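Local coordinates for protein DNA polymerase (Pyrobaculum calidifontis, PDB 5MDN) that probably extends DNA strands during replication, joining deoxyribonucleoside triphosphates to a growing end with release of diphosphate, as a family B polymerase, at residues G715-R720 against D744-K749; V186-V191 against T328-V333; V457-R462 against A531-A536; Y10-G15 against V88-R93. All coordinates share one frame; numbering follows the deposited sequence.

Contact 1 of 4, residues G715-R720 against D744-K749; sequences GYVIVR and DYYIEK
Strand 716-718 and helix 744-749 run almost perpendicular to each other, their axes 92° apart and 9.8 Å at closest approach, and two consecutive helix residues, Y745 and Y746, meet the strand in different ways. Y745 presents a ring face. Its CG lies anti to the backbone N, and I718 lies across that face at about a right angle: CG1 sits 3.8 Å from the ring centroid, 11° off the normal, in a CH-pi contact, while CD1 extends on to CZ at 3.8 Å. K749 CD lies over the opposite face, toward its rim, and K749 NZ hydrogen-bonds Y745 OH at 2.8 Å; the ring is thus sandwiched and its hydroxyl tethered. These elements belong to the C-terminal part of the polymerase, the thumb in family B enzymes, where the strand pairs with 729-731 in a small two-stranded antiparallel sheet. Y746 meets the strand with its tip. Its OH takes a weak hydrogen bond from I718 N at 3.5 Å, and V717 CG1 comes to the ring edge, 3.4 Å from the same oxygen. L675 also touches Y746, and V741 lies against V717.

Contact 2 of 4, residues V186-V191 against T328-V333; sequences VVMLAV and TLMRYV
M188 carries most of this contact, reaching from strand 186-191 to helix 328-333 across axes 9.1 Å apart and crossing at -41°. From CB, which points toward the helix, the chain leaves with CG anti to the carbonyl carbon and runs extended beyond it, so CB and CG mainly span the gap. SD is the first atom to engage: it lies 3.8 Å from M330 CA and 4.1 Å from V333 CG2. The terminal CE finishes against the root of the M330 side chain, 3.7 Å from M330 CB, the two methionines crossing at about a right angle. Further along the strand, A190 CB packs on V333 CG1 at 3.5 Å, and at the other end V187 CG1 only approaches L329 CD2 at 4.4 Å. A classic beta bulge puts V187 and M188 together opposite E171, so that both CB atoms point toward the helix. The strand belongs to the RNase H-like sheet of the exonuclease domain. V333 also lies about 4 Å, side chain to side chain, from D169, a magnesium ligand seen in a structure of this protein, and the sequence starting at Y332 fits the family's Exo III motif. The side chains meet one another through carbon and sulfur, and no polar bond links the two segments, so this packing sets the helix beside D169 by shape and dispersion, without directional bonds.

Contact 3 of 4, residues V457-R462 against A531-A536; sequences VGHRFR and AESVTA
A two-stranded antiparallel hairpin, 451-453 with 460-462, lies against helix 528-551 of the polymerase domain, and the turn and returning strand of that hairpin supply V457, H459 and F461. At the centre is S533, buried on the helix face that looks at the hairpin. With chi1 at -61° its OG is anti to the carbonyl carbon, beside the backbone N, and its hydrogen bond goes back along its own helix to the carbonyl oxygen of E529. Carbon atoms meet the same oxygen: F461 CE1 comes edge-on to S533 OG at 3.1 Å, near the plane of its ring, and H459 CB lies 3.4 Å from that OG. H459 also turns an edge to the helix. Its NE2 gives a weak hydrogen bond of 3.4 Å to E532 OE1, straight at 165°, with ring and carboxylate only 18° from coplanar; the extended glutamate chain brings the group there. A positive charge on the imidazole, if present, would be expected to strengthen this link. Over one face of the H459 ring, V457 O stands 4.2 Å above its centre, and V457 CG1 reaches A536 CB at 4.2 Å, one helical turn beyond E532. Backbone O of E532 accepts from both T535 OG1, at 2.8 Å, and A536 N. On the far side of the strand, R460 turns away to a salt bridge with D446. This is a hairpin docked on a long palm helix of the family B fold, and it precedes the finger helices 468-486 and 495-512 in the chain.

Contact 4 of 4, residues Y10-G15 against V88-R93; sequences YSVVGG and VPEDVR
Apolar touches come first. Y10 and P89 meet tip to tip: the proline CG lies 3.8 Å from Y10 CE2, obliquely to the ring. The tyrosine reaches this place with CG in the crowded position between backbone N and carbonyl carbon, chi1 83°, and Y115 adds an edge-to-face partner. V12 crosses V88 at about a right angle, their CG1 methyls 3.7 Å apart. Two sub-structures of the N-terminal region are joined here. Strand 5-12 is an outer strand of the five-stranded mixed sheet, whereas 88-93 leads from strand 77-86 into helix 92-100 of a four-stranded unit whose beta-alpha-beta-beta-alpha-beta topology and strand order match a ferredoxin-like fold. Contacts between polar and apolar atoms make up the rest. E90, bent at chi2 (82°), brings OE2 within 3.3 Å of V12 CG2, the carboxylate tip meeting the methyl end-on. Past the inverse gamma turn centred on V13, the chain curls back so that G15 O rests 3.6 Å from V88 CG1. Within 88-93, V92 N bonds P89 O at 3.2 Å, holding the turn that offers V88, P89 and E90 to the strand and the loop after it.

How the contacts relate
Burial separates the four. Contacts 1 and 2 are buried, contact 3 is partly so, and contact 4 lies at the surface. No secondary-structure element is shared, although contacts 1 and 3 both belong to the polymerase part of the chain, their centres about 54 Å apart. Contacts 1 to 3 each set a strand or its flanking turn on a helix, yet by different means: tyrosine face and hydroxyl in contact 1, methionine and small aliphatics in contact 2, and a serine, histidine and glutamate in contact 3. Contact 4 joins a strand end to a turn through methyls, a proline and a glutamate tip. Contact 2 alone abuts a metal-binding carboxylate; its centre and that of contact 3 lie on opposite sides of the chain's centre.

Contact 1 of 4, residues G715-R720 against D744-K749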
loop_
_atom_site.group_PDB
_atom_site.type_symbol
_atom_site.label_atom_id
_atom_site.label_comp_id
_atom_site.label_asym_id
_atom_site.label_seq_id
_atom_site.Cartn_x
_atom_site.Cartn_y
_atom_site.Cartn_z
ATOM N N GLY A 715 25.871 10.997 1.081
ATOM C CA GLY A 715 25.898 12.059 0.095
ATOM C C GLY A 715 27.308 12.486 -0.262
ATOM O O GLY A 715 27.918 13.270 0.471
ATOM N N TYR A 716 27.844 11.982 -1.372
ATOM C CA TYR A 716 29.226 12.248 -1.746
ATOM C C TYR A 716 29.318 12.754 -3.180
ATOM O O TYR A 716 28.442 12.504 -4.012
ATOM C CB TYR A 716 30.095 10.995 -1.567
ATOM C CG TYR A 716 29.708 9.817 -2.434
ATOM C CD1 TYR A 716 30.198 9.686 -3.729
ATOM C CD2 TYR A 716 28.865 8.827 -1.950
ATOM C CE1 TYR A 716 29.850 8.605 -4.518
ATOM C CE2 TYR A 716 28.513 7.742 -2.732
ATOM C CZ TYR A 716 29.008 7.638 -4.016
ATOM O OH TYR A 716 28.662 6.561 -4.799
ATOM N N VAL A 717 30.404 13.478 -3.452
ATOM C CA VAL A 717 30.718 13.985 -4.782
ATOM C C VAL A 717 32.160 13.620 -5.111
ATOM O O VAL A 717 33.054 13.763 -4.268
ATOM C CB VAL A 717 30.509 15.513 -4.875
ATOM C CG1 VAL A 717 30.826 16.013 -6.275
ATOM C CG2 VAL A 717 29.087 15.886 -4.480
ATOM N N ILE A 718 32.387 13.150 -6.334
ATOM C CA ILE A 718 33.733 12.819 -6.791
ATOM C C ILE A 718 34.446 14.099 -7.218
ATOM O O ILE A 718 33.892 14.919 -7.960
ATOM C CB ILE A 718 33.690 11.787 -7.932
ATOM C CG1 ILE A 718 33.378 10.382 -7.396
ATOM C CG2 ILE A 718 34.997 11.774 -8.710
ATOM C CD1 ILE A 718 31.940 10.144 -6.985
ATOM N N VAL A 719 35.687 14.263 -6.758
ATOM C CA VAL A 719 36.475 15.472 -6.963
ATOM C C VAL A 719 37.807 15.076 -7.588
ATOM O O VAL A 719 38.282 13.950 -7.413
ATOM C CB VAL A 719 36.688 16.242 -5.636
ATOM C CG1 VAL A 719 37.345 17.594 -5.881
ATOM C CG2 VAL A 719 35.364 16.419 -4.902
ATOM N N ARG A 720 38.406 16.005 -8.332
ATOM C CA ARG A 720 39.663 15.714 -9.007
ATOM C C ARG A 720 40.768 15.422 -8.000
ATOM O O ARG A 720 40.771 15.929 -6.874
ATOM C CB ARG A 720 40.110 16.887 -9.884
ATOM C CG ARG A 720 40.358 18.176 -9.112
ATOM C CD ARG A 720 40.931 19.268 -10.001
ATOM N NE ARG A 720 40.047 19.649 -11.097
ATOM C CZ ARG A 720 40.302 19.380 -12.373
ATOM N NH1 ARG A 720 41.411 18.733 -12.702
ATOM N NH2 ARG A 720 39.456 19.761 -13.321
ATOM N N ASP A 744 34.985 14.522 -15.699
ATOM C CA ASP A 744 35.196 13.322 -16.503
ATOM C C ASP A 744 34.500 12.109 -15.898
ATOM O O ASP A 744 34.111 11.190 -16.627
ATOM C CB ASP A 744 36.692 13.058 -16.658
ATOM C CG ASP A 744 37.402 14.155 -17.424
ATOM O OD1 ASP A 744 36.752 15.174 -17.743
ATOM O OD2 ASP A 744 38.609 14.004 -17.704
ATOM N N TYR A 745 34.333 12.086 -14.576
ATOM C CA TYR A 745 33.571 11.016 -13.940
ATOM C C TYR A 745 32.094 11.110 -14.307
ATOM O O TYR A 745 31.488 10.126 -14.751
ATOM C CB TYR A 745 33.753 11.093 -12.422
ATOM C CG TYR A 745 33.076 9.995 -11.622
ATOM C CD1 TYR A 745 31.717 10.044 -11.330
ATOM C CD2 TYR A 745 33.817 8.941 -11.103
ATOM C CE1 TYR A 745 31.109 9.047 -10.589
ATOM C CE2 TYR A 745 33.220 7.949 -10.349
ATOM C CZ TYR A 745 31.866 8.004 -10.099
ATOM O OH TYR A 745 31.267 7.012 -9.356
ATOM N N TYR A 746 31.498 12.292 -14.131
ATOM C CA TYR A 746 30.055 12.439 -14.280
ATOM C C TYR A 746 29.582 12.354 -15.725
ATOM O O TYR A 746 28.413 12.030 -15.954
ATOM C CB TYR A 746 29.604 13.759 -13.655
ATOM C CG TYR A 746 29.539 13.698 -12.148
ATOM C CD1 TYR A 746 29.257 12.503 -11.500
ATOM C CD2 TYR A 746 29.772 14.825 -11.370
ATOM C CE1 TYR A 746 29.199 12.430 -10.124
ATOM C CE2 TYR A 746 29.717 14.761 -9.989
ATOM C CZ TYR A 746 29.429 13.561 -9.373
ATOM O OH TYR A 746 29.371 13.485 -8.000
ATOM N N ILE A 747 30.446 12.620 -16.703
ATOM C CA ILE A 747 30.056 12.416 -18.095
ATOM C C ILE A 747 30.194 10.954 -18.496
ATOM O O ILE A 747 29.322 10.403 -19.179
ATOM C CB ILE A 747 30.862 13.341 -19.027
ATOM C CG1 ILE A 747 30.363 14.781 -18.894
ATOM C CG2 ILE A 747 30.772 12.874 -20.472
ATOM C CD1 ILE A 747 31.373 15.734 -18.337
ATOM N N GLU A 748 31.265 10.292 -18.058
ATOM C CA GLU A 748 31.602 8.999 -18.641
ATOM C C GLU A 748 30.799 7.842 -18.056
ATOM O O GLU A 748 30.331 6.985 -18.812
ATOM C CB GLU A 748 33.097 8.720 -18.482
ATOM C CG GLU A 748 33.988 9.631 -19.305
ATOM C CD GLU A 748 35.458 9.330 -19.110
ATOM O OE1 GLU A 748 35.776 8.442 -18.289
ATOM O OE2 GLU A 748 36.293 9.984 -19.773
ATOM N N LYS A 749 30.611 7.774 -16.738
ATOM C CA LYS A 749 30.052 6.549 -16.178
ATOM C C LYS A 749 28.620 6.676 -15.673
ATOM O O LYS A 749 28.110 5.709 -15.102
ATOM C CB LYS A 749 30.957 5.996 -15.072
ATOM C CG LYS A 749 31.227 6.898 -13.888
ATOM C CD LYS A 749 32.320 6.270 -13.034
ATOM C CE LYS A 749 31.899 4.919 -12.465
ATOM N NZ LYS A 749 30.902 5.057 -11.367
#

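Contact 2 of 4, residues V186-V191 against T328-V333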
loop_
_atom_site.group_PDB
_atom_site.type_symbol
_atom_site.label_atom_id
_atom_site.label_comp_id
_atom_site.label_asym_id
_atom_site.label_seq_id
_atom_site.Cartn_x
_atom_site.Cartn_y
_atom_site.Cartn_z
ATOM N N VAL A 186 12.539 19.731 15.758
ATOM C CA VAL A 186 11.494 19.868 14.746
ATOM C C VAL A 186 11.371 21.350 14.397
ATOM O O VAL A 186 10.875 22.148 15.196
ATOM C CB VAL A 186 10.157 19.296 15.231
ATOM C CG1 VAL A 186 9.049 19.603 14.232
ATOM C CG2 VAL A 186 10.271 17.795 15.455
ATOM N N VAL A 187 11.828 21.718 13.200
ATOM C CA VAL A 187 11.964 23.128 12.843
ATOM C C VAL A 187 10.609 23.742 12.501
ATOM O O VAL A 187 10.267 24.829 12.980
ATOM C CB VAL A 187 12.978 23.280 11.691
ATOM C CG1 VAL A 187 12.505 24.297 10.663
ATOM C CG2 VAL A 187 14.347 23.668 12.240
ATOM N N MET A 188 9.816 23.061 11.673
ATOM C CA MET A 188 8.512 23.564 11.271
ATOM C C MET A 188 7.509 22.421 11.245
ATOM O O MET A 188 7.863 21.267 10.990
ATOM C CB MET A 188 8.562 24.235 9.889
ATOM C CG MET A 188 8.956 25.703 9.904
ATOM S SD MET A 188 8.940 26.410 8.243
ATOM C CE MET A 188 9.051 28.158 8.612
ATOM N N LEU A 189 6.251 22.757 11.519
ATOM C CA LEU A 189 5.163 21.784 11.454
ATOM C C LEU A 189 3.906 22.525 11.023
ATOM O O LEU A 189 3.390 23.356 11.776
ATOM C CB LEU A 189 4.961 21.091 12.802
ATOM C CG LEU A 189 4.055 19.858 12.875
ATOM C CD1 LEU A 189 4.471 18.971 14.039
ATOM C CD2 LEU A 189 2.590 20.242 13.006
ATOM N N ALA A 190 3.416 22.225 9.825
ATOM C CA ALA A 190 2.181 22.811 9.328
ATOM C C ALA A 190 1.020 21.841 9.493
ATOM O O ALA A 190 1.198 20.620 9.492
ATOM C CB ALA A 190 2.307 23.206 7.857
ATOM N N VAL A 191 -0.177 22.403 9.637
ATOM C CA VAL A 191 -1.413 21.636 9.682
ATOM C C VAL A 191 -2.426 22.301 8.761
ATOM O O VAL A 191 -2.455 23.531 8.637
ATOM C CB VAL A 191 -1.975 21.517 11.118
ATOM C CG1 VAL A 191 -0.993 20.786 12.022
ATOM C CG2 VAL A 191 -2.298 22.894 11.690
ATOM N N THR A 328 10.672 31.249 2.392
ATOM C CA THR A 328 10.444 30.314 1.298
ATOM C C THR A 328 10.473 28.867 1.772
ATOM O O THR A 328 9.850 28.004 1.142
ATOM C CB THR A 328 11.466 30.537 0.172
ATOM O OG1 THR A 328 10.866 30.215 -1.090
ATOM C CG2 THR A 328 12.703 29.671 0.361
ATOM N N LEU A 329 11.191 28.582 2.863
ATOM C CA LEU A 329 11.090 27.270 3.490
ATOM C C LEU A 329 9.699 27.046 4.064
ATOM O O LEU A 329 9.218 25.909 4.105
ATOM C CB LEU A 329 12.146 27.123 4.585
ATOM C CG LEU A 329 12.143 25.810 5.376
ATOM C CD1 LEU A 329 12.516 24.637 4.482
ATOM C CD2 LEU A 329 13.073 25.896 6.577
ATOM N N MET A 330 9.040 28.120 4.505
ATOM C CA MET A 330 7.668 28.005 4.987
ATOM C C MET A 330 6.724 27.620 3.856
ATOM O O MET A 330 5.951 26.663 3.979
ATOM C CB MET A 330 7.232 29.327 5.620
ATOM C CG MET A 330 6.002 29.231 6.500
ATOM S SD MET A 330 5.478 30.849 7.098
ATOM C CE MET A 330 5.119 30.474 8.810
ATOM N N ARG A 331 6.797 28.333 2.728
ATOM C CA ARG A 331 5.907 28.031 1.612
ATOM C C ARG A 331 6.162 26.638 1.053
ATOM O O ARG A 331 5.235 25.991 0.551
ATOM C CB ARG A 331 6.040 29.095 0.525
ATOM C CG ARG A 331 5.014 28.938 -0.575
ATOM C CD ARG A 331 4.232 30.222 -0.764
ATOM N NE ARG A 331 2.937 29.973 -1.392
ATOM C CZ ARG A 331 1.897 30.798 -1.313
ATOM N NH1 ARG A 331 1.996 31.933 -0.632
ATOM N NH2 ARG A 331 0.757 30.490 -1.915
ATOM N N TYR A 332 7.406 26.164 1.126
ATOM C CA TYR A 332 7.679 24.763 0.828
ATOM C C TYR A 332 6.865 23.854 1.743
ATOM O O TYR A 332 6.272 22.866 1.293
ATOM C CB TYR A 332 9.177 24.484 0.970
ATOM C CG TYR A 332 9.569 23.027 0.828
ATOM C CD1 TYR A 332 9.641 22.422 -0.421
ATOM C CD2 TYR A 332 9.881 22.262 1.945
ATOM C CE1 TYR A 332 10.002 21.092 -0.551
ATOM C CE2 TYR A 332 10.244 20.934 1.825
ATOM C CZ TYR A 332 10.303 20.354 0.574
ATOM O OH TYR A 332 10.662 19.033 0.445
ATOM N N VAL A 333 6.837 24.173 3.038
ATOM C CA VAL A 333 6.069 23.379 3.991
ATOM C C VAL A 333 4.571 23.512 3.720
ATOM O O VAL A 333 3.823 22.532 3.821
ATOM C CB VAL A 333 6.439 23.787 5.429
ATOM C CG1 VAL A 333 5.448 23.230 6.420
ATOM C CG2 VAL A 333 7.845 23.326 5.763
#

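Contact 3 of 4, residues V457-R462 against A531-A536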
loop_
_atom_site.group_PDB
_atom_site.type_symbol
_atom_site.label_atom_id
_atom_site.label_comp_id
_atom_site.label_asym_id
_atom_site.label_seq_id
_atom_site.Cartn_x
_atom_site.Cartn_y
_atom_site.Cartn_z
ATOM N N VAL A 457 -3.070 -28.511 -18.214
ATOM C CA VAL A 457 -2.357 -28.731 -16.968
ATOM C C VAL A 457 -2.920 -29.988 -16.323
ATOM O O VAL A 457 -2.224 -30.665 -15.558
ATOM C CB VAL A 457 -2.411 -27.515 -16.029
ATOM C CG1 VAL A 457 -3.785 -27.341 -15.461
ATOM C CG2 VAL A 457 -1.378 -27.688 -14.933
ATOM N N GLY A 458 -4.170 -30.319 -16.656
ATOM C CA GLY A 458 -4.793 -31.579 -16.312
ATOM C C GLY A 458 -5.278 -31.716 -14.890
ATOM O O GLY A 458 -5.481 -32.843 -14.425
ATOM N N HIS A 459 -5.480 -30.613 -14.178
ATOM C CA HIS A 459 -6.059 -30.696 -12.846
ATOM C C HIS A 459 -7.581 -30.768 -12.922
ATOM O O HIS A 459 -8.208 -30.215 -13.829
ATOM C CB HIS A 459 -5.622 -29.506 -11.994
ATOM C CG HIS A 459 -4.140 -29.416 -11.811
ATOM N ND1 HIS A 459 -3.371 -30.489 -11.414
ATOM C CD2 HIS A 459 -3.283 -28.382 -11.982
ATOM C CE1 HIS A 459 -2.105 -30.119 -11.345
ATOM N NE2 HIS A 459 -2.025 -28.845 -11.684
ATOM N N ARG A 460 -8.176 -31.458 -11.950
ATOM C CA ARG A 460 -9.599 -31.771 -11.965
ATOM C C ARG A 460 -10.298 -31.116 -10.783
ATOM O O ARG A 460 -9.763 -31.084 -9.671
ATOM C CB ARG A 460 -9.831 -33.281 -11.936
ATOM C CG ARG A 460 -8.588 -34.089 -11.643
ATOM C CD ARG A 460 -8.864 -35.560 -11.863
ATOM N NE ARG A 460 -10.064 -35.990 -11.152
ATOM C CZ ARG A 460 -10.804 -37.041 -11.493
ATOM N NH1 ARG A 460 -10.472 -37.784 -12.541
ATOM N NH2 ARG A 460 -11.877 -37.350 -10.780
ATOM N N PHE A 461 -11.497 -30.592 -11.033
ATOM C CA PHE A 461 -12.230 -29.822 -10.040
ATOM C C PHE A 461 -13.696 -30.228 -10.027
ATOM O O PHE A 461 -14.271 -30.604 -11.054
ATOM C CB PHE A 461 -12.123 -28.311 -10.294
ATOM C CG PHE A 461 -10.737 -27.759 -10.099
ATOM C CD1 PHE A 461 -9.786 -27.890 -11.096
ATOM C CD2 PHE A 461 -10.389 -27.099 -8.930
ATOM C CE1 PHE A 461 -8.513 -27.383 -10.931
ATOM C CE2 PHE A 461 -9.111 -26.587 -8.759
ATOM C CZ PHE A 461 -8.174 -26.730 -9.763
ATOM N N ARG A 462 -14.317 -30.128 -8.891
ATOM C CA ARG A 462 -15.673 -30.499 -8.843
ATOM C C ARG A 462 -16.529 -29.407 -9.285
ATOM O O ARG A 462 -16.334 -28.312 -8.926
ATOM C CB ARG A 462 -16.075 -30.809 -7.426
ATOM C CG ARG A 462 -15.044 -31.596 -6.680
ATOM C CD ARG A 462 -15.335 -31.544 -5.205
ATOM N NE ARG A 462 -16.681 -31.990 -4.949
ATOM C CZ ARG A 462 -16.962 -33.158 -4.402
ATOM N NH1 ARG A 462 -15.977 -33.974 -4.069
ATOM N NH2 ARG A 462 -18.216 -33.499 -4.194
ATOM N N ALA A 531 -3.958 -22.134 -8.645
ATOM C CA ALA A 531 -3.291 -21.065 -9.384
ATOM C C ALA A 531 -2.906 -21.520 -10.787
ATOM O O ALA A 531 -3.180 -20.829 -11.774
ATOM C CB ALA A 531 -2.061 -20.586 -8.613
ATOM N N GLU A 532 -2.271 -22.689 -10.893
ATOM C CA GLU A 532 -1.863 -23.193 -12.201
ATOM C C GLU A 532 -3.062 -23.446 -13.109
ATOM O O GLU A 532 -2.965 -23.269 -14.329
ATOM C CB GLU A 532 -1.035 -24.466 -12.033
ATOM C CG GLU A 532 0.335 -24.229 -11.411
ATOM C CD GLU A 532 1.133 -25.506 -11.240
ATOM O OE1 GLU A 532 0.554 -26.600 -11.410
ATOM O OE2 GLU A 532 2.342 -25.415 -10.937
ATOM N N SER A 533 -4.193 -23.867 -12.540
ATOM C CA SER A 533 -5.393 -24.060 -13.348
ATOM C C SER A 533 -5.974 -22.727 -13.805
ATOM O O SER A 533 -6.489 -22.621 -14.924
ATOM C CB SER A 533 -6.433 -24.859 -12.565
ATOM O OG SER A 533 -5.936 -26.142 -12.229
ATOM N N VAL A 534 -5.911 -21.701 -12.951
ATOM C CA VAL A 534 -6.422 -20.388 -13.334
ATOM C C VAL A 534 -5.595 -19.802 -14.473
ATOM O O VAL A 534 -6.143 -19.218 -15.416
ATOM C CB VAL A 534 -6.459 -19.451 -12.113
ATOM C CG1 VAL A 534 -6.896 -18.054 -12.527
ATOM C CG2 VAL A 534 -7.399 -19.996 -11.053
ATOM N N THR A 535 -4.267 -19.945 -14.405
ATOM C CA THR A 535 -3.412 -19.442 -15.477
ATOM C C THR A 535 -3.685 -20.164 -16.790
ATOM O O THR A 535 -3.760 -19.531 -17.851
ATOM C CB THR A 535 -1.938 -19.589 -15.096
ATOM O OG1 THR A 535 -1.596 -20.979 -15.029
ATOM C CG2 THR A 535 -1.666 -18.943 -13.751
ATOM N N ALA A 536 -3.831 -21.491 -16.740
ATOM C CA ALA A 536 -4.000 -22.264 -17.966
ATOM C C ALA A 536 -5.310 -21.918 -18.658
ATOM O O ALA A 536 -5.352 -21.782 -19.887
ATOM C CB ALA A 536 -3.930 -23.759 -17.661
#

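Contact 4 of 4, residues Y10-G15 against V88-R93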
loop_
_atom_site.group_PDB
_atom_site.type_symbol
_atom_site.label_atom_id
_atom_site.label_comp_id
_atom_site.label_asym_id
_atom_site.label_seq_id
_atom_site.Cartn_x
_atom_site.Cartn_y
_atom_site.Cartn_z
ATOM N N TYR A 10 -8.617 -2.417 22.450
ATOM C CA TYR A 10 -9.041 -3.229 23.582
ATOM C C TYR A 10 -8.054 -3.055 24.727
ATOM O O TYR A 10 -6.859 -2.840 24.508
ATOM C CB TYR A 10 -9.174 -4.713 23.209
ATOM C CG TYR A 10 -7.881 -5.502 23.235
ATOM C CD1 TYR A 10 -7.040 -5.540 22.130
ATOM C CD2 TYR A 10 -7.511 -6.229 24.363
ATOM C CE1 TYR A 10 -5.862 -6.267 22.154
ATOM C CE2 TYR A 10 -6.338 -6.956 24.396
ATOM C CZ TYR A 10 -5.517 -6.973 23.288
ATOM O OH TYR A 10 -4.348 -7.697 23.314
ATOM N N SER A 11 -8.577 -3.152 25.945
ATOM C CA SER A 11 -7.785 -3.184 27.164
ATOM C C SER A 11 -8.083 -4.471 27.926
ATOM O O SER A 11 -8.968 -5.248 27.558
ATOM C CB SER A 11 -8.073 -1.958 28.042
ATOM O OG SER A 11 -9.427 -1.936 28.458
ATOM N N VAL A 12 -7.331 -4.693 28.996
ATOM C CA VAL A 12 -7.543 -5.831 29.890
ATOM C C VAL A 12 -7.817 -5.250 31.273
ATOM O O VAL A 12 -6.908 -5.080 32.092
ATOM C CB VAL A 12 -6.354 -6.794 29.908
ATOM C CG1 VAL A 12 -6.689 -8.033 30.724
ATOM C CG2 VAL A 12 -5.961 -7.175 28.488
ATOM N N VAL A 13 -9.083 -4.940 31.546
ATOM C CA VAL A 13 -9.473 -4.313 32.804
ATOM C C VAL A 13 -9.518 -5.368 33.907
ATOM O O VAL A 13 -10.558 -5.980 34.170
ATOM C CB VAL A 13 -10.814 -3.563 32.647
ATOM C CG1 VAL A 13 -11.866 -4.433 31.949
ATOM C CG2 VAL A 13 -11.318 -3.036 33.985
ATOM N N GLY A 14 -8.381 -5.586 34.563
ATOM C CA GLY A 14 -8.293 -6.550 35.643
ATOM C C GLY A 14 -8.670 -7.971 35.272
ATOM O O GLY A 14 -9.615 -8.536 35.831
ATOM N N GLY A 15 -7.938 -8.559 34.329
ATOM C CA GLY A 15 -8.113 -9.954 33.980
ATOM C C GLY A 15 -9.300 -10.286 33.105
ATOM O O GLY A 15 -9.584 -11.475 32.908
ATOM N N VAL A 88 -7.743 -14.178 28.599
ATOM C CA VAL A 88 -7.233 -12.935 28.022
ATOM C C VAL A 88 -6.435 -13.261 26.763
ATOM O O VAL A 88 -5.900 -14.372 26.640
ATOM C CB VAL A 88 -6.380 -12.154 29.037
ATOM C CG1 VAL A 88 -7.248 -11.625 30.172
ATOM C CG2 VAL A 88 -5.257 -13.019 29.575
ATOM N N PRO A 89 -6.341 -12.335 25.801
ATOM C CA PRO A 89 -5.635 -12.649 24.542
ATOM C C PRO A 89 -4.168 -13.003 24.716
ATOM O O PRO A 89 -3.623 -13.756 23.898
ATOM C CB PRO A 89 -5.801 -11.364 23.720
ATOM C CG PRO A 89 -7.006 -10.696 24.283
ATOM C CD PRO A 89 -7.016 -11.027 25.747
ATOM N N GLU A 90 -3.500 -12.458 25.735
ATOM C CA GLU A 90 -2.067 -12.685 25.895
ATOM C C GLU A 90 -1.732 -14.162 26.079
ATOM O O GLU A 90 -0.663 -14.612 25.650
ATOM C CB GLU A 90 -1.536 -11.849 27.061
ATOM C CG GLU A 90 -1.627 -10.336 26.830
ATOM C CD GLU A 90 -3.003 -9.757 27.133
ATOM O OE1 GLU A 90 -4.015 -10.425 26.835
ATOM O OE2 GLU A 90 -3.069 -8.623 27.654
ATOM N N ASP A 91 -2.618 -14.930 26.713
ATOM C CA ASP A 91 -2.344 -16.332 27.014
ATOM C C ASP A 91 -2.560 -17.265 25.826
ATOM O O ASP A 91 -2.333 -18.473 25.967
ATOM C CB ASP A 91 -3.214 -16.805 28.181
ATOM C CG ASP A 91 -3.039 -15.958 29.425
ATOM O OD1 ASP A 91 -1.941 -15.394 29.617
ATOM O OD2 ASP A 91 -3.997 -15.872 30.221
ATOM N N VAL A 92 -2.991 -16.749 24.671
ATOM C CA VAL A 92 -3.368 -17.623 23.562
ATOM C C VAL A 92 -2.162 -18.374 23.000
ATOM O O VAL A 92 -2.293 -19.526 22.569
ATOM C CB VAL A 92 -4.094 -16.810 22.474
ATOM C CG1 VAL A 92 -4.427 -17.681 21.274
ATOM C CG2 VAL A 92 -5.368 -16.203 23.038
ATOM N N ARG A 93 -0.973 -17.764 23.013
ATOM C CA ARG A 93 0.211 -18.467 22.519
ATOM C C ARG A 93 0.587 -19.628 23.432
ATOM O O ARG A 93 0.874 -20.733 22.960
ATOM C CB ARG A 93 1.400 -17.513 22.386
ATOM C CG ARG A 93 1.368 -16.554 21.209
ATOM C CD ARG A 93 1.727 -17.283 19.914
ATOM N NE ARG A 93 1.681 -16.406 18.747
ATOM C CZ ARG A 93 2.672 -15.588 18.407
ATOM N NH1 ARG A 93 3.774 -15.548 19.144
ATOM N NH2 ARG A 93 2.567 -14.812 17.334
#